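Local coordinates for protein beta-lactamase/D-alanine Carboxypeptidase (PDB 3RJU) that probably acts as a serine hydrolase of the beta-lactamase and penicillin-binding protein family, attacking beta-lactams or D-alanine-terminated peptides, at residues Val155-Ser160 and Gly266-Leu271; Gln259-Gln264 and Ala280-Leu285; Pro297-Lys302 and Ala314-Lys319. One frame throughout, in Å; residues are numbered along the deposited sequence. Where two conformers were deposited one is given.

Interaction 1 (Val155-Ser160 and Gly266-Leu271)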
loop_
_atom_site.group_PDB
_atom_site.type_symbol
_atom_site.label_atom_id
_atom_site.label_comp_id
_atom_site.label_asym_id
_atom_site.label_seq_id
_atom_site.Cartn_x
_atom_site.Cartn_y
_atom_site.Cartn_z
ATOM N N VAL A 155 18.518 1.433 11.627
ATOM C CA VAL A 155 18.621 1.010 13.017
ATOM C C VAL A 155 17.265 0.761 13.658
ATOM O O VAL A 155 17.090 -0.207 14.402
ATOM C CB VAL A 155 19.425 2.045 13.830
ATOM C CG1 VAL A 155 19.336 1.795 15.339
ATOM C CG2 VAL A 155 20.887 2.016 13.373
ATOM N N LYS A 156 16.313 1.641 13.368
ATOM C CA LYS A 156 14.950 1.508 13.880
ATOM C C LYS A 156 13.954 1.583 12.728
ATOM O O LYS A 156 14.123 2.388 11.798
ATOM C CB LYS A 156 14.632 2.633 14.877
ATOM C CG LYS A 156 15.407 2.584 16.180
ATOM C CD LYS A 156 15.000 3.714 17.105
ATOM C CE LYS A 156 15.832 3.713 18.377
ATOM N NZ LYS A 156 15.327 4.769 19.306
ATOM N N ALA A 157 12.926 0.738 12.766
ATOM C CA ALA A 157 11.803 0.914 11.852
ATOM C C ALA A 157 10.770 1.774 12.551
ATOM O O ALA A 157 10.420 1.511 13.694
ATOM C CB ALA A 157 11.185 -0.416 11.463
ATOM N N ALA A 158 10.268 2.784 11.851
ATOM C CA ALA A 158 9.175 3.594 12.363
ATOM C C ALA A 158 8.366 3.965 11.155
ATOM O O ALA A 158 8.811 4.742 10.311
ATOM C CB ALA A 158 9.689 4.828 13.069
ATOM N N TYR A 159 7.178 3.380 11.052
ATOM C CA TYR A 159 6.339 3.533 9.871
ATOM C C TYR A 159 6.180 5.009 9.558
ATOM O O TYR A 159 5.858 5.811 10.447
ATOM C CB TYR A 159 4.981 2.941 10.171
ATOM C CG TYR A 159 4.048 2.882 9.004
ATOM C CD1 TYR A 159 4.125 1.829 8.091
ATOM C CD2 TYR A 159 3.073 3.860 8.809
ATOM C CE1 TYR A 159 3.253 1.735 7.017
ATOM C CE2 TYR A 159 2.195 3.784 7.729
ATOM C CZ TYR A 159 2.280 2.713 6.840
ATOM O OH TYR A 159 1.401 2.614 5.789
ATOM N N SER A 160 6.378 5.363 8.293
ATOM C CA SER A 160 6.337 6.765 7.898
ATOM C C SER A 160 5.613 6.997 6.572
ATOM O O SER A 160 5.865 6.312 5.569
ATOM C CB SER A 160 7.751 7.362 7.857
ATOM O OG SER A 160 7.706 8.703 7.411
ATOM N N GLY A 266 14.822 -9.066 13.921
ATOM C CA GLY A 266 15.938 -9.083 14.843
ATOM C C GLY A 266 17.141 -8.276 14.385
ATOM O O GLY A 266 18.075 -8.107 15.168
ATOM N N ASP A 267 17.128 -7.786 13.138
ATOM C CA ASP A 267 18.227 -6.973 12.601
ATOM C C ASP A 267 18.056 -5.508 13.009
ATOM O O ASP A 267 18.932 -4.686 12.714
ATOM C CB ASP A 267 18.241 -6.953 11.060
ATOM C CG ASP A 267 18.570 -8.286 10.412
ATOM O OD1 ASP A 267 19.267 -9.124 11.025
ATOM O OD2 ASP A 267 18.127 -8.457 9.228
ATOM N N LEU A 268 16.904 -5.165 13.600
ATOM C CA LEU A 268 16.596 -3.791 14.021
ATOM C C LEU A 268 16.539 -3.657 15.534
ATOM O O LEU A 268 16.161 -4.593 16.250
ATOM C CB LEU A 268 15.244 -3.348 13.441
ATOM C CG LEU A 268 15.237 -3.274 11.922
ATOM C CD1 LEU A 268 13.800 -3.242 11.414
ATOM C CD2 LEU A 268 16.025 -2.054 11.459
ATOM N N VAL A 269 16.897 -2.474 16.027
ATOM C CA VAL A 269 16.843 -2.216 17.457
ATOM C C VAL A 269 15.393 -2.169 17.959
ATOM O O VAL A 269 15.075 -2.702 19.026
ATOM C CB VAL A 269 17.605 -0.920 17.793
ATOM C CG1 VAL A 269 17.246 -0.385 19.200
ATOM C CG2 VAL A 269 19.094 -1.181 17.643
ATOM N N SER A 270 14.525 -1.533 17.188
ATOM C CA SER A 270 13.096 -1.489 17.510
ATOM C C SER A 270 12.260 -1.300 16.257
ATOM O O SER A 270 12.759 -0.865 15.215
ATOM C CB SER A 270 12.777 -0.361 18.492
ATOM O OG SER A 270 13.119 0.898 17.942
ATOM N N LEU A 271 10.984 -1.633 16.363
ATOM C CA LEU A 271 10.034 -1.429 15.271
ATOM C C LEU A 271 8.773 -0.777 15.808
ATOM O O LEU A 271 8.195 -1.224 16.809
ATOM C CB LEU A 271 9.647 -2.756 14.598
ATOM C CG LEU A 271 10.772 -3.521 13.897
ATOM C CD1 LEU A 271 11.579 -4.353 14.898
ATOM C CD2 LEU A 271 10.174 -4.412 12.809
HETATM O O HOH W 1 13.167 2.650 20.225
HETATM O O HOH W 2 11.214 2.204 16.309
#

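Interaction 2 (Gln259-Gln264 and Ala280-Leu285)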
loop_
_atom_site.group_PDB
_atom_site.type_symbol
_atom_site.label_atom_id
_atom_site.label_comp_id
_atom_site.label_asym_id
_atom_site.label_seq_id
_atom_site.Cartn_x
_atom_site.Cartn_y
_atom_site.Cartn_z
ATOM N N GLN A 259 9.451 -7.781 -3.922
ATOM C CA GLN A 259 9.110 -8.448 -2.660
ATOM C C GLN A 259 10.331 -8.910 -1.878
ATOM O O GLN A 259 10.212 -9.647 -0.894
ATOM C CB GLN A 259 8.133 -9.606 -2.923
ATOM C CG GLN A 259 6.809 -9.089 -3.436
ATOM C CD GLN A 259 5.718 -10.137 -3.460
ATOM O OE1 GLN A 259 5.942 -11.276 -3.871
ATOM N NE2 GLN A 259 4.516 -9.750 -3.019
ATOM N N ALA A 260 11.504 -8.440 -2.292
ATOM C CA ALA A 260 12.735 -8.766 -1.576
ATOM C C ALA A 260 12.685 -8.201 -0.161
ATOM O O ALA A 260 12.192 -7.087 0.076
ATOM C CB ALA A 260 13.944 -8.211 -2.320
ATOM N N LEU A 261 13.210 -8.968 0.784
ATOM C CA LEU A 261 13.209 -8.550 2.169
ATOM C C LEU A 261 14.565 -7.991 2.552
ATOM O O LEU A 261 15.596 -8.555 2.189
ATOM C CB LEU A 261 12.873 -9.726 3.057
ATOM C CG LEU A 261 11.471 -10.254 2.753
ATOM C CD1 LEU A 261 11.266 -11.528 3.516
ATOM C CD2 LEU A 261 10.407 -9.217 3.115
ATOM N N TYR A 262 14.553 -6.904 3.316
ATOM C CA TYR A 262 15.777 -6.163 3.631
ATOM C C TYR A 262 16.156 -6.136 5.094
ATOM O O TYR A 262 17.352 -6.036 5.419
ATOM C CB TYR A 262 15.727 -4.740 3.064
ATOM C CG TYR A 262 15.934 -4.741 1.576
ATOM C CD1 TYR A 262 17.204 -4.590 1.020
ATOM C CD2 TYR A 262 14.872 -4.979 0.713
ATOM C CE1 TYR A 262 17.396 -4.617 -0.355
ATOM C CE2 TYR A 262 15.052 -4.996 -0.668
ATOM C CZ TYR A 262 16.313 -4.838 -1.197
ATOM O OH TYR A 262 16.491 -4.874 -2.559
ATOM N N PHE A 263 15.162 -6.208 5.984
ATOM C CA PHE A 263 15.452 -6.237 7.418
ATOM C C PHE A 263 14.652 -7.330 8.106
ATOM O O PHE A 263 13.421 -7.284 8.132
ATOM C CB PHE A 263 15.138 -4.888 8.083
ATOM C CG PHE A 263 15.962 -3.751 7.555
ATOM C CD1 PHE A 263 17.178 -3.407 8.148
ATOM C CD2 PHE A 263 15.531 -3.024 6.457
ATOM C CE1 PHE A 263 17.945 -2.368 7.640
ATOM C CE2 PHE A 263 16.286 -1.983 5.958
ATOM C CZ PHE A 263 17.498 -1.660 6.542
ATOM N N GLN A 264 15.344 -8.304 8.679
ATOM C CA GLN A 264 14.693 -9.222 9.603
ATOM C C GLN A 264 14.359 -8.443 10.878
ATOM O O GLN A 264 15.067 -7.492 11.237
ATOM C CB GLN A 264 15.632 -10.374 9.941
ATOM C CG GLN A 264 15.965 -11.240 8.741
ATOM C CD GLN A 264 14.728 -11.870 8.108
ATOM O OE1 GLN A 264 13.856 -12.370 8.803
ATOM N NE2 GLN A 264 14.650 -11.832 6.780
ATOM N N ALA A 280 5.454 -8.333 12.447
ATOM C CA ALA A 280 6.279 -8.246 11.260
ATOM C C ALA A 280 7.573 -8.987 11.512
ATOM O O ALA A 280 8.379 -8.585 12.355
ATOM C CB ALA A 280 6.579 -6.780 10.918
ATOM N N ASP A 281 7.779 -10.078 10.790
ATOM C CA ASP A 281 9.021 -10.835 10.939
ATOM C C ASP A 281 10.151 -10.350 10.028
ATOM O O ASP A 281 11.339 -10.558 10.326
ATOM C CB ASP A 281 8.743 -12.319 10.768
ATOM C CG ASP A 281 7.882 -12.849 11.886
ATOM O OD1 ASP A 281 8.268 -12.623 13.053
ATOM O OD2 ASP A 281 6.815 -13.438 11.610
ATOM N N ALA A 282 9.789 -9.692 8.927
ATOM C CA ALA A 282 10.788 -9.047 8.074
ATOM C C ALA A 282 10.143 -7.895 7.345
ATOM O O ALA A 282 8.933 -7.923 7.068
ATOM C CB ALA A 282 11.440 -10.050 7.087
ATOM N N LEU A 283 10.938 -6.866 7.057
ATOM C CA LEU A 283 10.447 -5.707 6.327
ATOM C C LEU A 283 11.051 -5.695 4.934
ATOM O O LEU A 283 12.277 -5.877 4.771
ATOM C CB LEU A 283 10.851 -4.415 7.048
ATOM C CG LEU A 283 10.440 -4.269 8.516
ATOM C CD1 LEU A 283 10.725 -2.851 9.019
ATOM C CD2 LEU A 283 9.001 -4.656 8.732
ATOM N N GLY A 284 10.204 -5.491 3.930
ATOM C CA GLY A 284 10.679 -5.290 2.579
ATOM C C GLY A 284 10.479 -3.849 2.147
ATOM O O GLY A 284 10.524 -2.907 2.961
ATOM N N LEU A 285 10.241 -3.682 0.856
ATOM C CA LEU A 285 10.026 -2.385 0.254
ATOM C C LEU A 285 8.523 -2.138 0.340
ATOM O O LEU A 285 7.761 -2.441 -0.595
ATOM C CB LEU A 285 10.516 -2.408 -1.201
ATOM C CG LEU A 285 11.978 -2.906 -1.345
ATOM C CD1 LEU A 285 12.398 -3.011 -2.809
ATOM C CD2 LEU A 285 12.995 -2.050 -0.522
HETATM O O HOH W 3 9.749 -6.032 -0.518
#

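Interaction 3 (Pro297-Lys302 and Ala314-Lys319)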
loop_
_atom_site.group_PDB
_atom_site.type_symbol
_atom_site.label_atom_id
_atom_site.label_comp_id
_atom_site.label_asym_id
_atom_site.label_seq_id
_atom_site.Cartn_x
_atom_site.Cartn_y
_atom_site.Cartn_z
ATOM N N PRO A 297 0.070 -19.503 7.392
ATOM C CA PRO A 297 1.259 -19.665 6.552
ATOM C C PRO A 297 2.120 -18.400 6.560
ATOM O O PRO A 297 1.722 -17.403 7.163
ATOM C CB PRO A 297 0.663 -19.886 5.165
ATOM C CG PRO A 297 -0.606 -19.080 5.176
ATOM C CD PRO A 297 -1.141 -19.215 6.595
ATOM N N GLY A 298 3.290 -18.455 5.927
ATOM C CA GLY A 298 4.101 -17.263 5.736
ATOM C C GLY A 298 3.393 -16.384 4.729
ATOM O O GLY A 298 3.013 -16.844 3.652
ATOM N N ILE A 299 3.206 -15.122 5.094
ATOM C CA ILE A 299 2.367 -14.216 4.340
ATOM C C ILE A 299 3.104 -12.917 4.050
ATOM O O ILE A 299 3.729 -12.337 4.941
ATOM C CB ILE A 299 1.078 -13.902 5.157
ATOM C CG1 ILE A 299 0.160 -15.141 5.191
ATOM C CG2 ILE A 299 0.346 -12.665 4.594
ATOM C CD1 ILE A 299 -0.987 -15.032 6.199
HETATM N N MSE A 300 3.043 -12.486 2.791
HETATM C CA MSE A 300 3.484 -11.161 2.369
HETATM C C MSE A 300 2.251 -10.276 2.362
HETATM O O MSE A 300 1.244 -10.620 1.722
HETATM C CB MSE A 300 4.061 -11.211 0.943
HETATM C CG MSE A 300 5.363 -11.940 0.838
HETATM SE SE MSE A 300 6.799 -10.947 1.698
HETATM C CE MSE A 300 7.063 -9.607 0.365
ATOM N N GLN A 301 2.326 -9.132 3.034
ATOM C CA GLN A 301 1.131 -8.317 3.200
ATOM C C GLN A 301 1.391 -6.818 3.289
ATOM O O GLN A 301 2.538 -6.365 3.446
ATOM C CB GLN A 301 0.293 -8.819 4.404
ATOM C CG GLN A 301 1.036 -8.920 5.745
ATOM C CD GLN A 301 1.112 -7.593 6.541
ATOM O OE1 GLN A 301 0.812 -6.506 6.031
ATOM N NE2 GLN A 301 1.494 -7.696 7.798
ATOM N N LYS A 302 0.315 -6.049 3.146
ATOM C CA LYS A 302 0.350 -4.613 3.408
ATOM C C LYS A 302 -1.026 -4.187 3.897
ATOM O O LYS A 302 -2.044 -4.640 3.367
ATOM C CB LYS A 302 0.702 -3.810 2.151
ATOM C CG LYS A 302 0.783 -2.287 2.413
ATOM C CD LYS A 302 1.995 -1.937 3.301
ATOM C CE LYS A 302 1.982 -0.476 3.786
ATOM N NZ LYS A 302 1.141 -0.291 5.011
ATOM N N ALA A 314 -2.968 -9.714 1.277
ATOM C CA ALA A 314 -2.172 -10.780 1.873
ATOM C C ALA A 314 -1.935 -11.813 0.797
ATOM O O ALA A 314 -2.873 -12.215 0.099
ATOM C CB ALA A 314 -2.919 -11.413 3.059
HETATM N N MSE A 315 -0.709 -12.288 0.654
HETATM C CA MSE A 315 -0.508 -13.300 -0.356
HETATM C C MSE A 315 0.580 -14.277 0.006
HETATM O O MSE A 315 1.452 -13.993 0.839
HETATM C CB MSE A 315 -0.213 -12.671 -1.713
HETATM C CG MSE A 315 1.088 -11.907 -1.764
HETATM SE SE MSE A 315 1.615 -11.460 -3.588
HETATM C CE MSE A 315 0.238 -10.144 -4.024
ATOM N N VAL A 316 0.510 -15.429 -0.646
ATOM C CA VAL A 316 1.480 -16.487 -0.476
ATOM C C VAL A 316 1.969 -16.766 -1.894
ATOM O O VAL A 316 1.408 -17.597 -2.604
ATOM C CB VAL A 316 0.843 -17.752 0.164
ATOM C CG1 VAL A 316 1.897 -18.844 0.360
ATOM C CG2 VAL A 316 0.198 -17.396 1.490
ATOM N N PRO A 317 2.975 -16.007 -2.339
ATOM C CA PRO A 317 3.318 -16.020 -3.761
ATOM C C PRO A 317 3.713 -17.398 -4.282
ATOM O O PRO A 317 3.413 -17.727 -5.418
ATOM C CB PRO A 317 4.501 -15.040 -3.852
ATOM C CG PRO A 317 4.329 -14.144 -2.678
ATOM C CD PRO A 317 3.741 -14.987 -1.589
ATOM N N GLU A 318 4.362 -18.191 -3.441
ATOM C CA GLU A 318 4.827 -19.500 -3.866
ATOM C C GLU A 318 3.656 -20.418 -4.210
ATOM O O GLU A 318 3.816 -21.361 -4.989
ATOM C CB GLU A 318 5.727 -20.128 -2.797
ATOM C CG GLU A 318 5.059 -20.295 -1.452
ATOM C CD GLU A 318 5.357 -19.169 -0.462
ATOM O OE1 GLU A 318 5.313 -17.954 -0.816
ATOM O OE2 GLU A 318 5.631 -19.528 0.697
ATOM N N LYS A 319 2.486 -20.125 -3.639
ATOM C CA LYS A 319 1.279 -20.928 -3.873
ATOM C C LYS A 319 0.300 -20.209 -4.801
ATOM O O LYS A 319 -0.827 -20.684 -4.993
ATOM C CB LYS A 319 0.545 -21.261 -2.564
ATOM C CG LYS A 319 1.329 -22.033 -1.528
ATOM C CD LYS A 319 1.718 -23.401 -1.976
ATOM C CE LYS A 319 2.498 -24.103 -0.867
ATOM N NZ LYS A 319 1.651 -24.170 0.353
HETATM O O HOH W 4 4.662 -16.299 1.579
#

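Interaction 1 (Val155-Ser160 and Gly266-Leu271)
Leu268 meets 155-160 with both of its methyls: CD1 rests against Ala157 CB at 3.9 Å, while CD2 lies 3.6 Å from Val155 O. Buried against Ala157 and Leu283 of strand 282-284, this place suits an apolar leucine. Val269 comes next and uses backbone and side chain together. Its N-H reaches Val155 O at 2.8 Å with a C=O...N angle of 175°, and its CG2 sits 3.8 Å from Val155 CG1, the two valines lying side by side and pointing the same way. Strands 156-158 and 270-272 make a small two-stranded parallel sheet, and the first of them leads into Tyr159, whose hydroxyl bonds Lys65, consistent with the Y-x-N motif of this family. Ser270 O accepts from Ala157 N at 2.9 Å. Its OG, held between the backbone N and the carbonyl carbon (chi1 61°), packs 3.3 Å from CG of the extended Lys156. The hydroxyl hydrogen-bonds two waters: one is shared with Lys156 NZ, the other donates to Ala157 O. Leu271 brings its CA within 3.4 Å of Ala157 O in a CH...O contact, and its CG stands 4.0 Å from Ala157 CB, where the small alanine is flanked by leucines.

Interaction 2 (Gln259-Gln264 and Ala280-Leu285)
Ala260 O approaches Gly284 CA to 3.4 Å; a CB on this residue would run into that oxygen, which is why a glycine suits the place. The same oxygen accepts from a water at 2.7 Å, and this water in turn accepts from Leu285 N, bridging the two backbones where direct pairing lapses. Leu261 divides its methyls: CD1 meets Ala282 CB at 3.9 Å, while CD2 lies over the backbone of Gly284. Tyr262 donates its N-H to Leu283 O at 2.9 Å. Its CG is anti to the carbonyl carbon (chi1 -75°), and farther out CE2 reaches Leu285 CD2 at 3.6 Å, the two side chains crossing obliquely. Leu285 is buried here against helices 64-77 and 108-113, an apolar setting that suits both the leucine and the ring carbons of the tyrosine. Phe263 N also donates to Leu283 O, at 3.1 Å, so one oxygen is gripped by two successive N-H groups. Phe263 O receives Leu283 N at 2.7 Å and closes a hydrogen-bonded antiparallel pair, while the phenyl ring itself leads away from 280-285. Gln264 folds back at chi2 (-60°), which carries CD toward Ala282; NE2 then lies 3.7 Å from Ala282 CB, a van der Waals contact that the small alanine methyl permits. Two residues, Tyr262 and Phe263, facing the single Leu283 define a classic beta bulge, here in strand 261-264, an outermost strand of the large antiparallel sheet.

Interaction 3 (Pro297-Lys302 and Ala314-Lys319)
Pro297 and Val316 meet at about a right angle, the puckered proline ring touching through its CG, 4.1 Å from Val316 CG2. The other puckered ring, that of Pro317, offers its CD to Met300 CG at 4.2 Å. Neither segment holds an aromatic ring, and the planar side-chain groups are an amide and a carboxylate. The end of Gln301, with its planar amide, leads away from 314-319, and the side chain touches Val288 and Met290; across the contact it is CB that touches, 4.0 Å from Ala314 CA. The carboxylate of Glu318, in the one of its two conformers given, takes a bond through OE1 from a water that also donates to Gly298 O. Two backbone bonds fix the register: Met300 N donates to Met315 O at 2.9 Å, and Met315 N to Met300 O at 2.8 Å. The pair belongs to the beta hairpin of strands 299-306 and 309-316, inside the large antiparallel sheet whose flank is covered by helix 336-349. Pro297, Ile299, Ala314 and Val316 all touch that helix, and their compact apolar side chains suit a strand surface pressed against it. Ile299 CG2 is anti to the backbone N, and this branch reaches Ala314 CB at 3.8 Å. Val316 CG2 also comes within 3.6 Å of Gly298 O. Met300 and Met315 share the other face, where their long unbranched chains, selenium here replacing sulfur, reach out to Gln259, although the course of Met315 is less certain because it has two conformers. Beyond Gln301, Lys302 packs on helix 64-77, consistent with the lysine of a K-T-G motif.

How the interactions relate
Interaction 3 is the buried contact, joining neighbouring strands inside the large antiparallel sheet chiefly by backbone pairing and apolar packing. Interaction 2 pairs an outermost strand of that sheet with the next one in, and adds a bulge and a bridging water. Interaction 1 lies farther out, a separate parallel pair that mixes backbone bonds with water-bridged polar groups and bears exposed Lys156 and Val269. Its apolar side continues into interaction 2, where Ala157, Leu268 and Leu271 all pack on Leu283. Gln259 ties interaction 2 to interaction 3 by lying on Met300, Met315 and Pro317. Although the centres of interactions 1 and 3 are about 22 Å apart, Tyr159 and Lys302 meet through a probable hydrogen bond at the likely active site.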